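Local coordinates for protein maleylacetoacetate isomerase (Anaeromyxobacter dehalogenans, PDB 4IGJ) that probably isomerises maleylacetoacetate with the help of glutathione, as a zeta-class member of the glutathione transferase superfamily, at residues Trp31-Leu45 with Cys188-Phe200. Numbering follows the deposited sequence. Where two conformers were deposited one is given.
Sequences WRSSSAWRVRLGLAL and CYLVPQLYNARRF. With SO4 (sulfate ion), chain C.
Helices 34-45 and 188-199 run roughly antiparallel, at 140°, with axes 8.7 Å apart at closest approach. The contact joins the thioredoxin-like N-terminal domain to the helical C-terminal domain of the GST fold. Pro192 is a knob in a hole formed by Ser34, Trp37, Arg38 and Leu41. Its CG lies over one face of the Trp37 indole, 3.7 Å from the centroid of the five-membered ring, a CH-pi contact. Trp37 CG is anti to the backbone N (chi1 -174°), which carries the indole across to helix 188-199. There the far edge of its six-membered ring meets the face of Tyr195 in a T-shaped pair, planes at 82°. Arg32 NE donates a nearly straight bond to Tyr195 OH (3.0 Å), within its guanidinium plane. Arg199 NE lies over one face of that guanidinium and Trp31 CH2 over the other; Thr241 O takes a further bond from Arg32 NH2. An alanine in place of Arg32 would probably leave Tyr195 OH without this donor and open a gap between Trp31 and Arg199. At the other end, Arg38 CD packs over the Tyr189 ring in a second CH-pi contact. Water links Arg38 NE to Tyr189 O, while Arg38 NH1 donates to Ser93 OG, which is also hydrogen-bonded to Tyr189 OH. Ser34 N donates to a sulfate, probably from the crystallisation liquor, near the helix start. Ser34 OG, in one of two conformers, also reaches it, with weak help from Asn196 ND2, whose stronger partner is Gln135. Arg38 and Ser93 are glutathione-binding residues, so the Tyr189 packing and the water bridge probably fix the Arg38 side chain at the glutathione site between the domains.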
ATOM      1  N   TRP A  31       4.410  19.600   6.022  1.00 10.95           N
ATOM      2  CA  TRP A  31       5.057  20.024   4.777  1.00 12.32           C
ATOM      3  C   TRP A  31       5.923  18.921   4.175  1.00 10.58           C
ATOM      4  O   TRP A  31       5.930  18.724   2.956  1.00 14.24           O
ATOM      5  CB  TRP A  31       5.883  21.310   4.994  1.00 12.43           C
ATOM      6  CG  TRP A  31       7.083  21.101   5.873  1.00 12.02           C
ATOM      7  CD1 TRP A  31       7.089  20.959   7.226  1.00 15.03           C
ATOM      8  CD2 TRP A  31       8.449  20.998   5.449  1.00 11.93           C
ATOM      9  NE1 TRP A  31       8.379  20.777   7.679  1.00 15.10           N
ATOM     10  CE2 TRP A  31       9.230  20.781   6.606  1.00 10.88           C
ATOM     11  CE3 TRP A  31       9.087  21.063   4.207  1.00 17.85           C
ATOM     12  CZ2 TRP A  31      10.619  20.638   6.560  1.00 12.82           C
ATOM     13  CZ3 TRP A  31      10.465  20.927   4.159  1.00 18.23           C
ATOM     14  CH2 TRP A  31      11.218  20.713   5.332  1.00 14.86           C
ATOM     15  N   ARG A  32       6.603  18.165   5.028  1.00 12.64           N
ATOM     16  CA  ARG A  32       7.571  17.193   4.535  1.00 13.51           C
ATOM     17  C   ARG A  32       7.065  15.752   4.471  1.00 17.31           C
ATOM     18  O   ARG A  32       7.806  14.852   4.068  1.00 18.90           O
ATOM     19  CB  ARG A  32       8.847  17.250   5.365  1.00 17.99           C
ATOM     20  CG  ARG A  32      10.082  17.001   4.540  1.00 22.92           C
ATOM     21  CD  ARG A  32      11.321  17.094   5.394  1.00 22.00           C
ATOM     22  NE  ARG A  32      12.464  17.545   4.614  1.00 31.03           N
ATOM     23  CZ  ARG A  32      13.643  17.845   5.142  1.00 32.96           C
ATOM     24  NH1 ARG A  32      14.639  18.251   4.367  1.00 37.92           N
ATOM     25  NH2 ARG A  32      13.821  17.734   6.449  1.00 27.28           N
ATOM     26  N   SER A  33       5.816  15.531   4.860  1.00 11.33           N
ATOM     27  CA  SER A  33       5.240  14.178   4.842  1.00 10.23           C
ATOM     28  C   SER A  33       5.045  13.666   3.416  1.00  9.21           C
ATOM     29  O   SER A  33       4.305  14.267   2.634  1.00 10.60           O
ATOM     30  CB  SER A  33       3.885  14.184   5.558  1.00 11.14           C
ATOM     31  OG  SER A  33       3.137  13.014   5.253  1.00 12.22           O
ATOM     32  N   SER A  34       5.694  12.558   3.061  0.72 10.18           N
ATOM     33  CA  SER A  34       5.547  12.051   1.698  0.72 11.39           C
ATOM     34  C   SER A  34       4.131  11.540   1.461  0.72 10.36           C
ATOM     35  O   SER A  34       3.585  11.699   0.370  0.72 10.69           O
ATOM     36  CB  SER A  34       6.598  10.981   1.365  0.72 15.56           C
ATOM     37  OG  SER A  34       6.327   9.757   2.017  0.72 12.80           O
ATOM     38  N   SER A  35       3.525  10.952   2.484  1.00  9.73           N
ATOM     39  CA  SER A  35       2.160  10.477   2.341  1.00 11.77           C
ATOM     40  C   SER A  35       1.195  11.633   2.085  1.00 10.68           C
ATOM     41  O   SER A  35       0.307  11.527   1.224  1.00 12.09           O
ATOM     42  CB  SER A  35       1.726   9.644   3.546  1.00 13.71           C
ATOM     43  OG  SER A  35       0.435   9.094   3.325  1.00 29.88           O
ATOM     44  N   ALA A  36       1.382  12.744   2.796  1.00  9.30           N
ATOM     45  CA  ALA A  36       0.529  13.912   2.592  1.00 10.27           C
ATOM     46  C   ALA A  36       0.785  14.529   1.229  1.00 10.37           C
ATOM     47  O   ALA A  36      -0.144  14.993   0.568  1.00  9.43           O
ATOM     48  CB  ALA A  36       0.744  14.950   3.690  1.00 12.48           C
ATOM     49  N   TRP A  37       2.043  14.527   0.802  1.00  9.20           N
ATOM     50  CA  TRP A  37       2.410  15.066  -0.498  1.00  7.70           C
ATOM     51  C   TRP A  37       1.657  14.342  -1.624  1.00  8.61           C
ATOM     52  O   TRP A  37       1.196  14.984  -2.566  1.00  8.93           O
ATOM     53  CB  TRP A  37       3.932  14.964  -0.652  1.00  9.04           C
ATOM     54  CG  TRP A  37       4.586  15.588  -1.858  1.00  7.22           C
ATOM     55  CD1 TRP A  37       3.996  16.134  -2.970  1.00  7.40           C
ATOM     56  CD2 TRP A  37       5.992  15.704  -2.055  1.00  8.10           C
ATOM     57  NE1 TRP A  37       4.962  16.576  -3.841  1.00  8.88           N
ATOM     58  CE2 TRP A  37       6.198  16.323  -3.297  1.00  8.74           C
ATOM     59  CE3 TRP A  37       7.100  15.337  -1.288  1.00  8.17           C
ATOM     60  CZ2 TRP A  37       7.479  16.587  -3.794  1.00  9.26           C
ATOM     61  CZ3 TRP A  37       8.354  15.587  -1.774  1.00  8.82           C
ATOM     62  CH2 TRP A  37       8.545  16.212  -3.013  1.00  9.68           C
ATOM     63  N   ARG A  38       1.524  13.015  -1.528  1.00  7.86           N
ATOM     64  CA  ARG A  38       0.776  12.255  -2.531  1.00  8.42           C
ATOM     65  C   ARG A  38      -0.628  12.804  -2.678  1.00  7.90           C
ATOM     66  O   ARG A  38      -1.129  12.958  -3.798  1.00  6.99           O
ATOM     67  CB  ARG A  38       0.675  10.777  -2.154  1.00  7.43           C
ATOM     68  CG  ARG A  38       2.017  10.081  -1.932  1.00  6.21           C
ATOM     69  CD  ARG A  38       1.793   8.877  -1.054  1.00  7.89           C
ATOM     70  NE  ARG A  38       3.012   8.144  -0.747  1.00  8.78           N
ATOM     71  CZ  ARG A  38       3.056   7.132   0.114  1.00  8.90           C
ATOM     72  NH1 ARG A  38       1.959   6.760   0.761  1.00  8.00           N
ATOM     73  NH2 ARG A  38       4.209   6.505   0.348  1.00  9.63           N
ATOM     74  N   VAL A  39      -1.265  13.092  -1.546  1.00  7.89           N
ATOM     75  CA  VAL A  39      -2.623  13.615  -1.561  1.00  7.72           C
ATOM     76  C   VAL A  39      -2.669  15.044  -2.109  1.00  7.96           C
ATOM     77  O   VAL A  39      -3.554  15.376  -2.907  1.00  8.82           O
ATOM     78  CB  VAL A  39      -3.305  13.470  -0.191  1.00  7.95           C
ATOM     79  CG1 VAL A  39      -4.715  14.048  -0.222  1.00  9.61           C
ATOM     80  CG2 VAL A  39      -3.352  11.986   0.197  1.00  8.40           C
ATOM     81  N   ARG A  40      -1.694  15.867  -1.734  1.00  8.37           N
ATOM     82  CA  ARG A  40      -1.590  17.216  -2.289  1.00  8.75           C
ATOM     83  C   ARG A  40      -1.474  17.168  -3.810  1.00  8.97           C
ATOM     84  O   ARG A  40      -2.042  18.008  -4.507  1.00 10.41           O
ATOM     85  CB  ARG A  40      -0.395  17.966  -1.692  1.00  9.02           C
ATOM     86  CG  ARG A  40      -0.506  18.180  -0.202  1.00  9.39           C
ATOM     87  CD  ARG A  40       0.443  19.275   0.278  1.00 10.73           C
ATOM     88  NE  ARG A  40       1.852  18.988   0.002  1.00  9.59           N
ATOM     89  CZ  ARG A  40       2.720  18.513   0.894  1.00 10.86           C
ATOM     90  NH1 ARG A  40       2.340  18.236   2.140  1.00 11.03           N
ATOM     91  NH2 ARG A  40       3.980  18.308   0.527  1.00 10.73           N
ATOM     92  N   LEU A  41      -0.742  16.186  -4.327  1.00  8.38           N
ATOM     93  CA  LEU A  41      -0.625  16.014  -5.769  1.00  8.64           C
ATOM     94  C   LEU A  41      -1.953  15.623  -6.412  1.00  9.39           C
ATOM     95  O   LEU A  41      -2.326  16.172  -7.449  1.00  9.63           O
ATOM     96  CB  LEU A  41       0.467  14.998  -6.103  1.00  7.64           C
ATOM     97  CG  LEU A  41       1.871  15.585  -5.946  1.00  7.62           C
ATOM     98  CD1 LEU A  41       2.890  14.463  -6.036  1.00  8.32           C
ATOM     99  CD2 LEU A  41       2.113  16.624  -7.025  1.00 10.22           C
ATOM    100  N   GLY A  42      -2.683  14.701  -5.789  1.00  7.78           N
ATOM    101  CA  GLY A  42      -3.977  14.312  -6.319  1.00  9.26           C
ATOM    102  C   GLY A  42      -4.922  15.499  -6.371  1.00 10.70           C
ATOM    103  O   GLY A  42      -5.622  15.686  -7.363  1.00 11.03           O
ATOM    104  N   LEU A  43      -4.937  16.297  -5.304  1.00  9.69           N
ATOM    105  CA  LEU A  43      -5.797  17.480  -5.239  1.00  8.75           C
ATOM    106  C   LEU A  43      -5.413  18.504  -6.308  1.00 12.25           C
ATOM    107  O   LEU A  43      -6.280  19.045  -7.014  1.00 11.29           O
ATOM    108  CB  LEU A  43      -5.717  18.097  -3.849  1.00 11.02           C
ATOM    109  CG  LEU A  43      -6.322  17.216  -2.758  1.00  8.22           C
ATOM    110  CD1 LEU A  43      -5.813  17.628  -1.376  1.00 10.91           C
ATOM    111  CD2 LEU A  43      -7.849  17.247  -2.810  1.00 13.77           C
ATOM    112  N   ALA A  44      -4.116  18.759  -6.442  1.00  9.65           N
ATOM    113  CA  ALA A  44      -3.619  19.753  -7.393  1.00 10.50           C
ATOM    114  C   ALA A  44      -3.888  19.331  -8.835  1.00 11.43           C
ATOM    115  O   ALA A  44      -4.309  20.150  -9.662  1.00 14.24           O
ATOM    116  CB  ALA A  44      -2.132  19.994  -7.180  1.00 10.01           C
ATOM    117  N   LEU A  45      -3.669  18.052  -9.134  1.00 10.20           N
ATOM    118  CA  LEU A  45      -3.876  17.539 -10.487  1.00 11.36           C
ATOM    119  C   LEU A  45      -5.353  17.567 -10.880  1.00 13.49           C
ATOM    120  O   LEU A  45      -5.676  17.682 -12.066  1.00 17.61           O
ATOM    121  CB  LEU A  45      -3.300  16.125 -10.623  1.00 11.79           C
ATOM    122  CG  LEU A  45      -1.768  16.072 -10.659  1.00 10.72           C
ATOM    123  CD1 LEU A  45      -1.235  14.650 -10.401  1.00 11.35           C
ATOM    124  CD2 LEU A  45      -1.202  16.640 -11.961  1.00 13.49           C
ATOM    125  N   CYS A 188       2.171  10.334  -8.511  1.00  8.57           N
ATOM    126  CA  CYS A 188       1.878  10.890  -7.192  1.00  8.06           C
ATOM    127  C   CYS A 188       2.669  10.186  -6.093  1.00  7.07           C
ATOM    128  O   CYS A 188       2.970  10.788  -5.053  1.00  7.93           O
ATOM    129  CB  CYS A 188       0.377  10.824  -6.896  1.00  8.28           C
ATOM    130  SG  CYS A 188      -0.652  11.839  -8.016  1.00  9.50           S
ATOM    131  N   TYR A 189       3.010   8.920  -6.331  1.00  7.45           N
ATOM    132  CA  TYR A 189       3.831   8.128  -5.406  1.00  7.22           C
ATOM    133  C   TYR A 189       5.329   8.235  -5.716  1.00  7.29           C
ATOM    134  O   TYR A 189       6.154   8.311  -4.800  1.00  8.15           O
ATOM    135  CB  TYR A 189       3.366   6.654  -5.398  1.00  7.70           C
ATOM    136  CG  TYR A 189       2.122   6.469  -4.565  1.00  7.35           C
ATOM    137  CD1 TYR A 189       2.207   6.021  -3.257  1.00  7.44           C
ATOM    138  CD2 TYR A 189       0.867   6.793  -5.073  1.00  8.47           C
ATOM    139  CE1 TYR A 189       1.067   5.886  -2.466  1.00  7.46           C
ATOM    140  CE2 TYR A 189      -0.272   6.670  -4.286  1.00  7.71           C
ATOM    141  CZ  TYR A 189      -0.163   6.222  -2.993  1.00  6.70           C
ATOM    142  OH  TYR A 189      -1.281   6.111  -2.208  1.00  8.65           O
ATOM    143  N   LEU A 190       5.681   8.243  -6.997  1.00  7.75           N
ATOM    144  CA  LEU A 190       7.087   8.321  -7.404  1.00  9.33           C
ATOM    145  C   LEU A 190       7.783   9.600  -6.935  1.00  9.36           C
ATOM    146  O   LEU A 190       8.881   9.553  -6.367  1.00  9.87           O
ATOM    147  CB  LEU A 190       7.199   8.221  -8.923  1.00  9.35           C
ATOM    148  CG  LEU A 190       8.621   8.411  -9.441  1.00 10.79           C
ATOM    149  CD1 LEU A 190       9.497   7.275  -8.971  1.00 13.41           C
ATOM    150  CD2 LEU A 190       8.592   8.474 -10.953  1.00 14.89           C
ATOM    151  N   VAL A 191       7.145  10.741  -7.168  1.00  7.73           N
ATOM    152  CA  VAL A 191       7.804  12.022  -6.948  1.00  8.87           C
ATOM    153  C   VAL A 191       8.214  12.246  -5.483  1.00  9.00           C
ATOM    154  O   VAL A 191       9.365  12.574  -5.214  1.00  8.98           O
ATOM    155  CB  VAL A 191       6.983  13.175  -7.561  1.00  7.77           C
ATOM    156  CG1 VAL A 191       7.477  14.528  -7.055  1.00  8.91           C
ATOM    157  CG2 VAL A 191       7.075  13.114  -9.083  1.00 10.38           C
ATOM    158  N   PRO A 192       7.308  12.018  -4.527  1.00  7.38           N
ATOM    159  CA  PRO A 192       7.744  12.197  -3.139  1.00  8.24           C
ATOM    160  C   PRO A 192       8.805  11.179  -2.713  1.00  7.96           C
ATOM    161  O   PRO A 192       9.653  11.496  -1.871  1.00 10.42           O
ATOM    162  CB  PRO A 192       6.444  12.024  -2.347  1.00  6.35           C
ATOM    163  CG  PRO A 192       5.368  12.444  -3.327  1.00  7.37           C
ATOM    164  CD  PRO A 192       5.845  11.843  -4.618  1.00  7.55           C
ATOM    165  N   GLN A 193       8.780   9.982  -3.295  1.00  7.54           N
ATOM    166  CA  GLN A 193       9.746   8.961  -2.914  1.00  8.10           C
ATOM    167  C   GLN A 193      11.148   9.330  -3.392  1.00 10.07           C
ATOM    168  O   GLN A 193      12.129   9.081  -2.687  1.00 11.03           O
ATOM    169  CB  GLN A 193       9.329   7.583  -3.444  1.00  9.73           C
ATOM    170  CG  GLN A 193      10.188   6.440  -2.900  1.00 12.04           C
ATOM    171  CD  GLN A 193      10.104   6.344  -1.397  1.00 12.59           C
ATOM    172  OE1 GLN A 193       9.095   5.892  -0.855  1.00 16.00           O
ATOM    173  NE2 GLN A 193      11.151   6.788  -0.700  1.00 13.72           N
ATOM    174  N   LEU A 194      11.241   9.937  -4.573  1.00 10.21           N
ATOM    175  CA  LEU A 194      12.541  10.386  -5.087  1.00  9.22           C
ATOM    176  C   LEU A 194      13.095  11.528  -4.240  1.00 11.23           C
ATOM    177  O   LEU A 194      14.301  11.590  -4.003  1.00 12.25           O
ATOM    178  CB  LEU A 194      12.440  10.810  -6.552  1.00  9.73           C
ATOM    179  CG  LEU A 194      12.179   9.696  -7.554  1.00 11.34           C
ATOM    180  CD1 LEU A 194      11.915  10.295  -8.921  1.00 13.49           C
ATOM    181  CD2 LEU A 194      13.354   8.727  -7.603  1.00 17.01           C
ATOM    182  N   TYR A 195      12.226  12.410  -3.759  1.00  8.95           N
ATOM    183  CA  TYR A 195      12.650  13.457  -2.838  1.00 11.22           C
ATOM    184  C   TYR A 195      13.238  12.827  -1.569  1.00 12.47           C
ATOM    185  O   TYR A 195      14.269  13.278  -1.060  1.00 12.16           O
ATOM    186  CB  TYR A 195      11.461  14.360  -2.515  1.00 12.40           C
ATOM    187  CG  TYR A 195      11.647  15.387  -1.405  1.00 11.63           C
ATOM    188  CD1 TYR A 195      11.873  16.726  -1.699  1.00 16.46           C
ATOM    189  CD2 TYR A 195      11.519  15.026  -0.068  1.00 12.35           C
ATOM    190  CE1 TYR A 195      12.006  17.663  -0.672  1.00 13.37           C
ATOM    191  CE2 TYR A 195      11.657  15.948   0.948  1.00 16.65           C
ATOM    192  CZ  TYR A 195      11.895  17.262   0.642  1.00 15.51           C
ATOM    193  OH  TYR A 195      12.019  18.177   1.673  1.00 20.77           O
ATOM    194  N   ASN A 196      12.607  11.778  -1.054  1.00  9.88           N
ATOM    195  CA  ASN A 196      13.138  11.122   0.138  1.00 12.26           C
ATOM    196  C   ASN A 196      14.466  10.421  -0.143  1.00 13.01           C
ATOM    197  O   ASN A 196      15.362  10.435   0.703  1.00 11.03           O
ATOM    198  CB  ASN A 196      12.103  10.162   0.737  1.00 13.12           C
ATOM    199  CG  ASN A 196      11.030  10.880   1.535  1.00 18.40           C
ATOM    200  OD1 ASN A 196      10.973  12.106   1.562  1.00 18.99           O
ATOM    201  ND2 ASN A 196      10.157  10.109   2.175  1.00 24.46           N
ATOM    202  N   ALA A 197      14.598   9.834  -1.329  1.00 11.24           N
ATOM    203  CA  ALA A 197      15.851   9.220  -1.758  1.00 12.09           C
ATOM    204  C   ALA A 197      16.981  10.240  -1.687  1.00 13.68           C
ATOM    205  O   ALA A 197      18.055   9.946  -1.155  1.00 15.96           O
ATOM    206  CB  ALA A 197      15.733   8.670  -3.167  1.00 12.73           C
ATOM    207  N   ARG A 198      16.730  11.438  -2.206  1.00 12.23           N
ATOM    208  CA  ARG A 198      17.738  12.499  -2.188  1.00 14.59           C
ATOM    209  C   ARG A 198      18.068  12.909  -0.759  1.00 17.57           C
ATOM    210  O   ARG A 198      19.236  13.054  -0.407  1.00 17.60           O
ATOM    211  CB  ARG A 198      17.277  13.704  -3.018  1.00 13.98           C
ATOM    212  CG  ARG A 198      17.204  13.414  -4.508  1.00 16.23           C
ATOM    213  CD  ARG A 198      16.800  14.630  -5.316  1.00 18.46           C
ATOM    214  NE  ARG A 198      16.393  14.248  -6.665  1.00 26.32           N
ATOM    215  CZ  ARG A 198      15.127  14.151  -7.062  1.00 20.99           C
ATOM    216  NH1 ARG A 198      14.146  14.439  -6.221  1.00 22.27           N
ATOM    217  NH2 ARG A 198      14.847  13.786  -8.308  1.00 26.22           N
ATOM    218  N   ARG A 199      17.039  13.066   0.068  1.00 13.97           N
ATOM    219  CA  ARG A 199      17.194  13.418   1.476  1.00 16.57           C
ATOM    220  C   ARG A 199      18.205  12.489   2.152  1.00 16.33           C
ATOM    221  O   ARG A 199      19.053  12.937   2.934  1.00 22.36           O
ATOM    222  CB  ARG A 199      15.834  13.300   2.165  1.00 19.92           C
ATOM    223  CG  ARG A 199      15.762  13.802   3.587  1.00 24.28           C
ATOM    224  CD  ARG A 199      14.326  14.225   3.889  1.00 37.37           C
ATOM    225  NE  ARG A 199      14.155  14.728   5.245  1.00 42.51           N
ATOM    226  CZ  ARG A 199      13.892  13.960   6.296  1.00 45.89           C
ATOM    227  NH1 ARG A 199      13.777  12.644   6.155  1.00 49.11           N
ATOM    228  NH2 ARG A 199      13.752  14.506   7.493  1.00 48.79           N
ATOM    229  N   PHE A 200      18.126  11.202   1.822  1.00 15.50           N
ATOM    230  CA  PHE A 200      18.961  10.182   2.447  1.00 17.13           C
ATOM    231  C   PHE A 200      20.291   9.990   1.728  1.00 17.55           C
ATOM    232  O   PHE A 200      21.059   9.092   2.065  1.00 20.75           O
ATOM    233  CB  PHE A 200      18.201   8.852   2.525  1.00 17.39           C
ATOM    234  CG  PHE A 200      17.116   8.841   3.561  1.00 18.87           C
ATOM    235  CD1 PHE A 200      17.431   8.995   4.903  1.00 21.71           C
ATOM    236  CD2 PHE A 200      15.787   8.662   3.202  1.00 16.75           C
ATOM    237  CE1 PHE A 200      16.436   8.992   5.871  1.00 26.76           C
ATOM    238  CE2 PHE A 200      14.782   8.655   4.162  1.00 19.99           C
ATOM    239  CZ  PHE A 200      15.108   8.818   5.498  1.00 27.89           C
TER
HETATM  240  S   SO4 C 301       8.172  10.187   5.200  1.00 18.79           S
HETATM  241  O1  SO4 C 301       9.612  10.358   5.247  1.00 32.06           O
HETATM  242  O2  SO4 C 301       7.848   9.138   4.237  1.00 21.01           O
HETATM  243  O3  SO4 C 301       7.578  11.451   4.800  1.00 27.78           O
HETATM  244  O4  SO4 C 301       7.683   9.835   6.523  1.00 27.77           O
HETATM  245  O   HOH W   1       6.921   7.781  -0.196  1.00 13.10           O
HETATM  246  O   HOH W   2       5.390   8.731  -2.206  1.00 10.42           O